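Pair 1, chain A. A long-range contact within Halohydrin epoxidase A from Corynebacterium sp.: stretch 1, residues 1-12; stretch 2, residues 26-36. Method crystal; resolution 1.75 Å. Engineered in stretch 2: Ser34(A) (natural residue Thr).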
# COMPACT_ATOMS: atom_id res chain seq x y z
N MET A 1 -36.43 -15.14 5.96
CA MET A 1 -35.09 -15.56 5.55
C MET A 1 -34.41 -14.48 4.73
O MET A 1 -35.04 -13.84 3.87
CB MET A 1 -35.16 -16.86 4.74
CG MET A 1 -35.42 -18.10 5.58
SD MET A 1 -35.44 -19.61 4.59
CE MET A 1 -33.71 -20.08 4.64
N LYS A 2 -33.12 -14.27 5.00
CA LYS A 2 -32.35 -13.29 4.25
C LYS A 2 -32.05 -13.82 2.86
O LYS A 2 -31.81 -15.02 2.67
CB LYS A 2 -31.05 -12.96 5.00
CG LYS A 2 -31.29 -12.33 6.36
CD LYS A 2 -29.99 -12.02 7.09
CE LYS A 2 -30.24 -11.16 8.32
NZ LYS A 2 -29.01 -11.00 9.16
N ILE A 3 -32.05 -12.93 1.88
CA ILE A 3 -31.77 -13.28 0.50
C ILE A 3 -30.34 -12.87 0.19
O ILE A 3 -29.91 -11.76 0.54
CB ILE A 3 -32.74 -12.59 -0.47
CG1 ILE A 3 -34.18 -12.67 0.06
CG2 ILE A 3 -32.62 -13.22 -1.85
CD1 ILE A 3 -34.64 -14.05 0.39
N ALA A 4 -29.60 -13.77 -0.46
CA ALA A 4 -28.29 -13.46 -1.00
C ALA A 4 -28.27 -13.77 -2.48
O ALA A 4 -28.97 -14.67 -2.96
CB ALA A 4 -27.18 -14.26 -0.29
N LEU A 5 -27.51 -12.97 -3.22
CA LEU A 5 -27.24 -13.19 -4.63
C LEU A 5 -25.76 -13.55 -4.75
O LEU A 5 -24.91 -12.85 -4.18
CB LEU A 5 -27.57 -11.96 -5.46
CG LEU A 5 -27.05 -11.94 -6.90
CD1 LEU A 5 -27.65 -13.07 -7.74
CD2 LEU A 5 -27.30 -10.59 -7.55
N VAL A 6 -25.46 -14.66 -5.43
CA VAL A 6 -24.09 -15.12 -5.66
C VAL A 6 -23.93 -15.33 -7.16
O VAL A 6 -24.67 -16.11 -7.76
CB VAL A 6 -23.78 -16.42 -4.90
CG1 VAL A 6 -22.37 -16.92 -5.27
CG2 VAL A 6 -23.95 -16.24 -3.39
N THR A 7 -22.97 -14.63 -7.76
CA THR A 7 -22.73 -14.82 -9.18
C THR A 7 -21.74 -15.97 -9.39
O THR A 7 -21.04 -16.39 -8.47
CB THR A 7 -22.21 -13.54 -9.81
OG1 THR A 7 -20.99 -13.16 -9.17
CG2 THR A 7 -23.22 -12.42 -9.64
N HIS A 8 -21.72 -16.48 -10.62
CA HIS A 8 -20.84 -17.58 -11.03
C HIS A 8 -20.76 -18.66 -9.95
O HIS A 8 -19.69 -19.07 -9.50
CB HIS A 8 -19.45 -17.04 -11.37
CG HIS A 8 -19.45 -16.07 -12.51
ND1 HIS A 8 -19.60 -16.47 -13.82
CD2 HIS A 8 -19.31 -14.73 -12.54
CE1 HIS A 8 -19.55 -15.42 -14.61
NE2 HIS A 8 -19.37 -14.34 -13.86
N ALA A 9 -21.95 -19.14 -9.55
CA ALA A 9 -22.09 -19.93 -8.33
C ALA A 9 -21.34 -21.26 -8.37
O ALA A 9 -21.11 -21.85 -7.31
CB ALA A 9 -23.57 -20.20 -8.04
N ARG A 10 -20.96 -21.74 -9.54
CA ARG A 10 -20.28 -23.03 -9.63
C ARG A 10 -18.76 -22.90 -9.69
O ARG A 10 -18.07 -23.91 -9.84
CB ARG A 10 -20.80 -23.80 -10.84
CG ARG A 10 -22.30 -24.03 -10.76
CD ARG A 10 -22.85 -24.64 -12.02
NE ARG A 10 -22.56 -26.06 -12.10
CZ ARG A 10 -23.08 -26.87 -13.02
NH1 ARG A 10 -23.92 -26.39 -13.92
NH2 ARG A 10 -22.76 -28.16 -13.03
N HIS A 11 -18.24 -21.68 -9.55
CA HIS A 11 -16.84 -21.42 -9.83
C HIS A 11 -16.22 -20.60 -8.71
O HIS A 11 -16.92 -20.01 -7.89
CB HIS A 11 -16.68 -20.69 -11.17
CG HIS A 11 -17.25 -21.45 -12.32
ND1 HIS A 11 -16.54 -22.41 -13.00
CD2 HIS A 11 -18.47 -21.40 -12.91
CE1 HIS A 11 -17.30 -22.92 -13.96
NE2 HIS A 11 -18.47 -22.32 -13.93
N PHE A 12 -14.88 -20.60 -8.67
CA PHE A 12 -14.11 -19.75 -7.76
C PHE A 12 -14.63 -19.86 -6.33
O PHE A 12 -14.65 -20.95 -5.75
CB PHE A 12 -14.18 -18.30 -8.28
CG PHE A 12 -13.02 -17.42 -7.86
CD1 PHE A 12 -11.88 -17.96 -7.29
CD2 PHE A 12 -13.09 -16.05 -8.04
CE1 PHE A 12 -10.82 -17.14 -6.91
CE2 PHE A 12 -12.04 -15.23 -7.67
CZ PHE A 12 -10.91 -15.77 -7.10
N TYR A 26 -29.70 -18.18 4.97
CA TYR A 26 -30.12 -17.43 3.80
C TYR A 26 -30.80 -18.32 2.76
O TYR A 26 -30.51 -19.51 2.63
CB TYR A 26 -28.92 -16.75 3.12
CG TYR A 26 -28.30 -15.58 3.86
CD1 TYR A 26 -27.69 -15.75 5.08
CD2 TYR A 26 -28.31 -14.30 3.30
CE1 TYR A 26 -27.10 -14.69 5.76
CE2 TYR A 26 -27.72 -13.23 3.96
CZ TYR A 26 -27.12 -13.44 5.19
OH TYR A 26 -26.54 -12.39 5.88
N THR A 27 -31.68 -17.70 1.99
CA THR A 27 -32.03 -18.22 0.68
C THR A 27 -31.02 -17.64 -0.30
O THR A 27 -30.90 -16.42 -0.44
CB THR A 27 -33.46 -17.83 0.30
OG1 THR A 27 -34.36 -18.37 1.27
CG2 THR A 27 -33.82 -18.39 -1.07
N VAL A 28 -30.27 -18.51 -0.96
CA VAL A 28 -29.20 -18.08 -1.85
C VAL A 28 -29.70 -18.19 -3.28
O VAL A 28 -29.86 -19.29 -3.82
CB VAL A 28 -27.93 -18.90 -1.64
CG1 VAL A 28 -26.82 -18.34 -2.51
CG2 VAL A 28 -27.54 -18.88 -0.15
N VAL A 29 -29.93 -17.03 -3.91
CA VAL A 29 -30.27 -16.94 -5.32
C VAL A 29 -28.98 -16.89 -6.13
O VAL A 29 -28.11 -16.05 -5.87
CB VAL A 29 -31.14 -15.70 -5.59
CG1 VAL A 29 -31.47 -15.59 -7.04
CG2 VAL A 29 -32.40 -15.74 -4.74
N CYS A 30 -28.86 -17.77 -7.13
CA CYS A 30 -27.58 -18.05 -7.78
C CYS A 30 -27.61 -17.77 -9.27
O CYS A 30 -28.57 -18.13 -9.96
CB CYS A 30 -27.18 -19.52 -7.55
SG CYS A 30 -26.92 -19.92 -5.83
N HIS A 31 -26.54 -17.14 -9.76
CA HIS A 31 -26.30 -16.95 -11.18
C HIS A 31 -25.15 -17.86 -11.61
O HIS A 31 -24.23 -18.13 -10.83
CB HIS A 31 -25.98 -15.48 -11.50
CG HIS A 31 -25.09 -15.29 -12.69
ND1 HIS A 31 -23.71 -15.40 -12.63
CD2 HIS A 31 -25.38 -14.95 -13.97
CE1 HIS A 31 -23.20 -15.16 -13.82
NE2 HIS A 31 -24.19 -14.88 -14.66
N ASP A 32 -25.23 -18.34 -12.84
CA ASP A 32 -24.14 -19.09 -13.45
C ASP A 32 -24.37 -19.13 -14.95
O ASP A 32 -25.51 -19.08 -15.42
CB ASP A 32 -24.03 -20.50 -12.87
CG ASP A 32 -22.71 -21.19 -13.23
OD1 ASP A 32 -22.73 -22.11 -14.08
OD2 ASP A 32 -21.66 -20.80 -12.67
N ALA A 33 -23.27 -19.18 -15.71
CA ALA A 33 -23.39 -19.25 -17.16
C ALA A 33 -24.15 -20.50 -17.59
O ALA A 33 -24.88 -20.47 -18.60
CB ALA A 33 -22.01 -19.23 -17.82
N SER A 34 -24.02 -21.59 -16.84
CA SER A 34 -24.65 -22.84 -17.22
C SER A 34 -26.15 -22.81 -17.00
O SER A 34 -26.87 -23.68 -17.50
CB SER A 34 -24.04 -24.00 -16.44
OG SER A 34 -24.41 -23.93 -15.07
N PHE A 35 -26.65 -21.84 -16.24
CA PHE A 35 -28.07 -21.77 -15.94
C PHE A 35 -28.89 -21.25 -17.11
O PHE A 35 -30.11 -21.13 -16.99
CB PHE A 35 -28.31 -20.90 -14.70
CG PHE A 35 -27.77 -21.50 -13.43
CD1 PHE A 35 -27.79 -20.76 -12.25
CD2 PHE A 35 -27.25 -22.78 -13.40
CE1 PHE A 35 -27.30 -21.31 -11.06
CE2 PHE A 35 -26.76 -23.32 -12.22
CZ PHE A 35 -26.78 -22.58 -11.05
N ALA A 36 -28.26 -20.93 -18.24
CA ALA A 36 -29.05 -20.66 -19.44
C ALA A 36 -29.88 -21.87 -19.84
O ALA A 36 -30.86 -21.72 -20.58
CB ALA A 36 -28.15 -20.22 -20.59
O HOH W 1 -20.66 -18.85 -14.83
O HOH W 2 -20.71 -23.16 -15.48

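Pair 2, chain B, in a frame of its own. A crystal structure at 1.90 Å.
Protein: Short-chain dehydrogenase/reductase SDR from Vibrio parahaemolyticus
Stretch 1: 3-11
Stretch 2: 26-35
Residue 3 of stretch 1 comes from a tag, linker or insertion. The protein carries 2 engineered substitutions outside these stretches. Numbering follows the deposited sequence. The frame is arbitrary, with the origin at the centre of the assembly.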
# COMPACT_ATOMS: atom_id res chain seq x y z
N LEU B 3 -25.32 13.86 -19.73
CA LEU B 3 -24.34 13.38 -20.75
C LEU B 3 -23.22 12.47 -20.16
O LEU B 3 -22.63 12.82 -19.17
CB LEU B 3 -23.67 14.58 -21.47
CG LEU B 3 -22.57 14.29 -22.50
CD1 LEU B 3 -23.01 13.25 -23.53
CD2 LEU B 3 -22.07 15.53 -23.20
N ILE B 4 -22.97 11.32 -20.80
CA ILE B 4 -21.89 10.42 -20.39
C ILE B 4 -20.82 10.38 -21.50
O ILE B 4 -21.07 9.92 -22.63
CB ILE B 4 -22.33 8.97 -20.10
CG1 ILE B 4 -23.69 8.89 -19.34
CG2 ILE B 4 -21.21 8.25 -19.32
CD1 ILE B 4 -23.81 9.73 -18.09
N VAL B 5 -19.65 10.89 -21.16
CA VAL B 5 -18.48 10.81 -22.03
C VAL B 5 -17.63 9.60 -21.64
O VAL B 5 -17.24 9.47 -20.47
CB VAL B 5 -17.62 12.08 -21.90
CG1 VAL B 5 -16.42 11.99 -22.88
CG2 VAL B 5 -18.50 13.30 -22.18
N ILE B 6 -17.37 8.75 -22.63
CA ILE B 6 -16.59 7.54 -22.47
C ILE B 6 -15.36 7.45 -23.42
O ILE B 6 -15.51 7.40 -24.64
CB ILE B 6 -17.44 6.29 -22.71
CG1 ILE B 6 -18.74 6.36 -21.86
CG2 ILE B 6 -16.58 5.00 -22.41
CD1 ILE B 6 -19.73 5.27 -22.18
N THR B 7 -14.16 7.41 -22.83
CA THR B 7 -12.96 7.16 -23.62
C THR B 7 -12.68 5.67 -23.69
O THR B 7 -13.13 4.90 -22.84
CB THR B 7 -11.74 7.89 -23.09
OG1 THR B 7 -11.29 7.21 -21.91
CG2 THR B 7 -12.08 9.34 -22.78
N GLY B 8 -11.94 5.26 -24.72
CA GLY B 8 -11.66 3.87 -24.95
C GLY B 8 -12.92 3.13 -25.32
O GLY B 8 -13.03 1.94 -25.04
N ALA B 9 -13.82 3.82 -26.00
CA ALA B 9 -15.19 3.37 -26.20
C ALA B 9 -15.41 2.56 -27.50
O ALA B 9 -16.55 2.12 -27.76
CB ALA B 9 -16.17 4.57 -26.12
N SER B 10 -14.36 2.33 -28.29
CA SER B 10 -14.48 1.59 -29.57
C SER B 10 -14.37 0.07 -29.43
O SER B 10 -14.72 -0.66 -30.37
CB SER B 10 -13.45 2.07 -30.60
OG SER B 10 -12.31 2.66 -29.98
N SER B 11 -13.87 -0.40 -28.29
CA SER B 11 -13.98 -1.81 -27.93
C SER B 11 -13.96 -2.00 -26.41
O SER B 11 -13.91 -1.04 -25.65
CB SER B 11 -12.85 -2.64 -28.59
OG SER B 11 -11.58 -2.36 -28.01
N LYS B 26 -29.84 6.84 -21.69
CA LYS B 26 -28.97 8.01 -21.45
C LYS B 26 -28.08 8.41 -22.65
O LYS B 26 -27.57 7.57 -23.38
CB LYS B 26 -28.11 7.77 -20.22
CG LYS B 26 -28.91 7.30 -19.01
CD LYS B 26 -28.33 7.81 -17.69
CE LYS B 26 -28.80 6.96 -16.51
NZ LYS B 26 -27.95 7.17 -15.33
N ALA B 27 -27.91 9.72 -22.83
CA ALA B 27 -27.04 10.22 -23.90
C ALA B 27 -25.55 9.94 -23.60
O ALA B 27 -25.05 10.30 -22.54
CB ALA B 27 -27.23 11.71 -24.10
N THR B 28 -24.88 9.34 -24.59
CA THR B 28 -23.43 9.07 -24.58
C THR B 28 -22.67 9.80 -25.72
O THR B 28 -23.21 10.00 -26.83
CB THR B 28 -23.17 7.59 -24.71
OG1 THR B 28 -23.67 7.12 -25.98
CG2 THR B 28 -23.83 6.84 -23.58
N TYR B 29 -21.44 10.24 -25.42
CA TYR B 29 -20.46 10.71 -26.41
C TYR B 29 -19.20 9.83 -26.33
O TYR B 29 -18.58 9.74 -25.28
CB TYR B 29 -20.10 12.16 -26.12
CG TYR B 29 -19.38 12.83 -27.29
CD1 TYR B 29 -20.11 13.48 -28.31
CD2 TYR B 29 -18.00 12.79 -27.38
CE1 TYR B 29 -19.46 14.09 -29.37
CE2 TYR B 29 -17.34 13.41 -28.44
CZ TYR B 29 -18.08 14.06 -29.43
OH TYR B 29 -17.39 14.65 -30.47
N LEU B 30 -18.88 9.14 -27.42
CA LEU B 30 -17.85 8.14 -27.42
C LEU B 30 -16.56 8.59 -28.12
O LEU B 30 -16.58 9.21 -29.21
CB LEU B 30 -18.35 6.86 -28.07
CG LEU B 30 -19.66 6.25 -27.54
CD1 LEU B 30 -19.67 4.79 -27.91
CD2 LEU B 30 -19.89 6.40 -26.05
N THR B 31 -15.41 8.28 -27.49
CA THR B 31 -14.14 8.59 -28.11
C THR B 31 -13.26 7.33 -28.10
O THR B 31 -13.41 6.42 -27.27
CB THR B 31 -13.44 9.84 -27.50
OG1 THR B 31 -12.41 10.29 -28.40
CG2 THR B 31 -12.81 9.54 -26.13
N GLY B 32 -12.39 7.26 -29.09
CA GLY B 32 -11.45 6.14 -29.28
C GLY B 32 -10.49 6.57 -30.36
O GLY B 32 -10.56 7.72 -30.85
N ARG B 33 -9.60 5.67 -30.78
CA ARG B 33 -8.60 6.06 -31.79
C ARG B 33 -9.15 5.88 -33.21
O ARG B 33 -8.79 6.67 -34.08
CB ARG B 33 -7.23 5.39 -31.56
CG ARG B 33 -6.41 6.13 -30.43
CD ARG B 33 -4.87 5.97 -30.52
NE ARG B 33 -4.43 4.65 -31.01
CZ ARG B 33 -4.42 3.51 -30.30
NH1 ARG B 33 -4.85 3.49 -29.05
NH2 ARG B 33 -4.00 2.38 -30.85
N SER B 34 -10.07 4.94 -33.38
CA SER B 34 -10.61 4.55 -34.68
C SER B 34 -12.07 4.96 -34.92
O SER B 34 -12.98 4.34 -34.40
CB SER B 34 -10.52 3.04 -34.82
OG SER B 34 -11.01 2.61 -36.06
N GLU B 35 -12.27 5.99 -35.74
CA GLU B 35 -13.61 6.37 -36.19
C GLU B 35 -14.37 5.19 -36.84
O GLU B 35 -15.59 5.02 -36.60
CB GLU B 35 -13.54 7.60 -37.10
CG GLU B 35 -14.80 7.91 -37.90
CD GLU B 35 -14.93 9.39 -38.28
OE1 GLU B 35 -14.03 10.20 -37.92
OE2 GLU B 35 -15.94 9.74 -38.96
O HOH W 3 -10.00 2.74 -31.50

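Pair 1 and pair 2 are built on the same frame: two neighbouring parallel strands, each running into a loop at its C-terminal end. Fourteen central residues superpose with an RMSD of 0.4 Å, although the strands diverge by 29° in pair 1 and 16° in pair 2. The hydrogen-bond ladder is equally conserved. In pair 1, Ala4(A) N donates to Thr27(A) O (3.0 Å), Val29(A) N to Ala4(A) O (2.7 Å), Val6(A) N to Val29(A) O (3.0 Å) and His31(A) N to Val6(A) O (2.9 Å). In pair 2, Ile4(B) N bonds to Ala27(B) O (2.9 Å), Tyr29(B) N to Ile4(B) O (2.8 Å), Ile6(B) N to Tyr29(B) O (3.1 Å) and Thr31(B) N to Ile6(B) O (3.0 Å). These bonds use backbone atoms alone, so they do not themselves require particular side chains.

One face of the sheet carries Ala4(A), Val6(A), Val28(A) and Cys30(A), matched by Ile4(B), Ile6(B), Thr28(B) and Leu30(B). All eight are buried. The methyl of Ala4(A) packs against an aromatic neighbour, its CB 3.8 Å from Tyr26(A) CD2; Ile4(B) supplies more bulk of its own. Beta-branched residues suit extended backbone, as Val6(A) and Ile6(B) illustrate. Val6(A) CG2 packs against Val28(A) CG1 at 3.7 Å, whereas the longer Ile6(B) reaches Leu30(B), with CD1 to CD2 at 4.0 Å. Thr28(B) can occupy a buried site because its hydroxyl is hydrogen-bonded elsewhere in the structure.

The other face carries Ile3(A), Leu5(A), Thr27(A) and Val29(A). Ile3(A) CG2 meets Val29(A) CG2 at 3.8 Å. At the matching positions, the tag-derived Leu3(B) brings CD1 to 4.0 Å from Tyr29(B) CB, so the base of the tyrosine side chain makes the apolar contact while its end leads away. Val5(B) CG2 makes a looser contact with Tyr29(B) CB, at 4.4 Å.

Beyond the strands, Ala9(A) and Ala9(B) point toward the opposing stretch. A methyl group suits this close approach: Ala9(A) CB is 3.7 Å from Cys30(A) CB, and Ala9(B) CB is 3.7 Å from Leu30(B) CB. Ala9(A) N donates to His31(A) O (2.8 Å) and Ala9(B) N to Thr31(B) O (2.9 Å), fastening the loop to the second stretch.

The sharpest contrast follows. His31(A) ND1 accepts a bond from His8(A) N at 3.0 Å, and the edge of its ring addresses the face of His8(A). At the equivalent site, Thr31(B) instead sets its CG2 3.4 Å from Thr7(B) CG2. Gly8(B) replaces His8(A) at a positive phi, which glycine tolerates readily. Asp32(A) accepts a weak bond from Arg10(A) N to OD2 (3.3 Å), while Asp32(A) OD1 accepts from N of the engineered Ser34(A) (3.1 Å). Gly32(B) leaves this space to Ser10(B): an ideal CB would lie 2.2 Å from Ser10(B) OG, a clash. Water 3 then links that hydroxyl, at 2.8 Å from Ser10(B) OG, to Ser34(B) N, at 2.9 Å from the water oxygen.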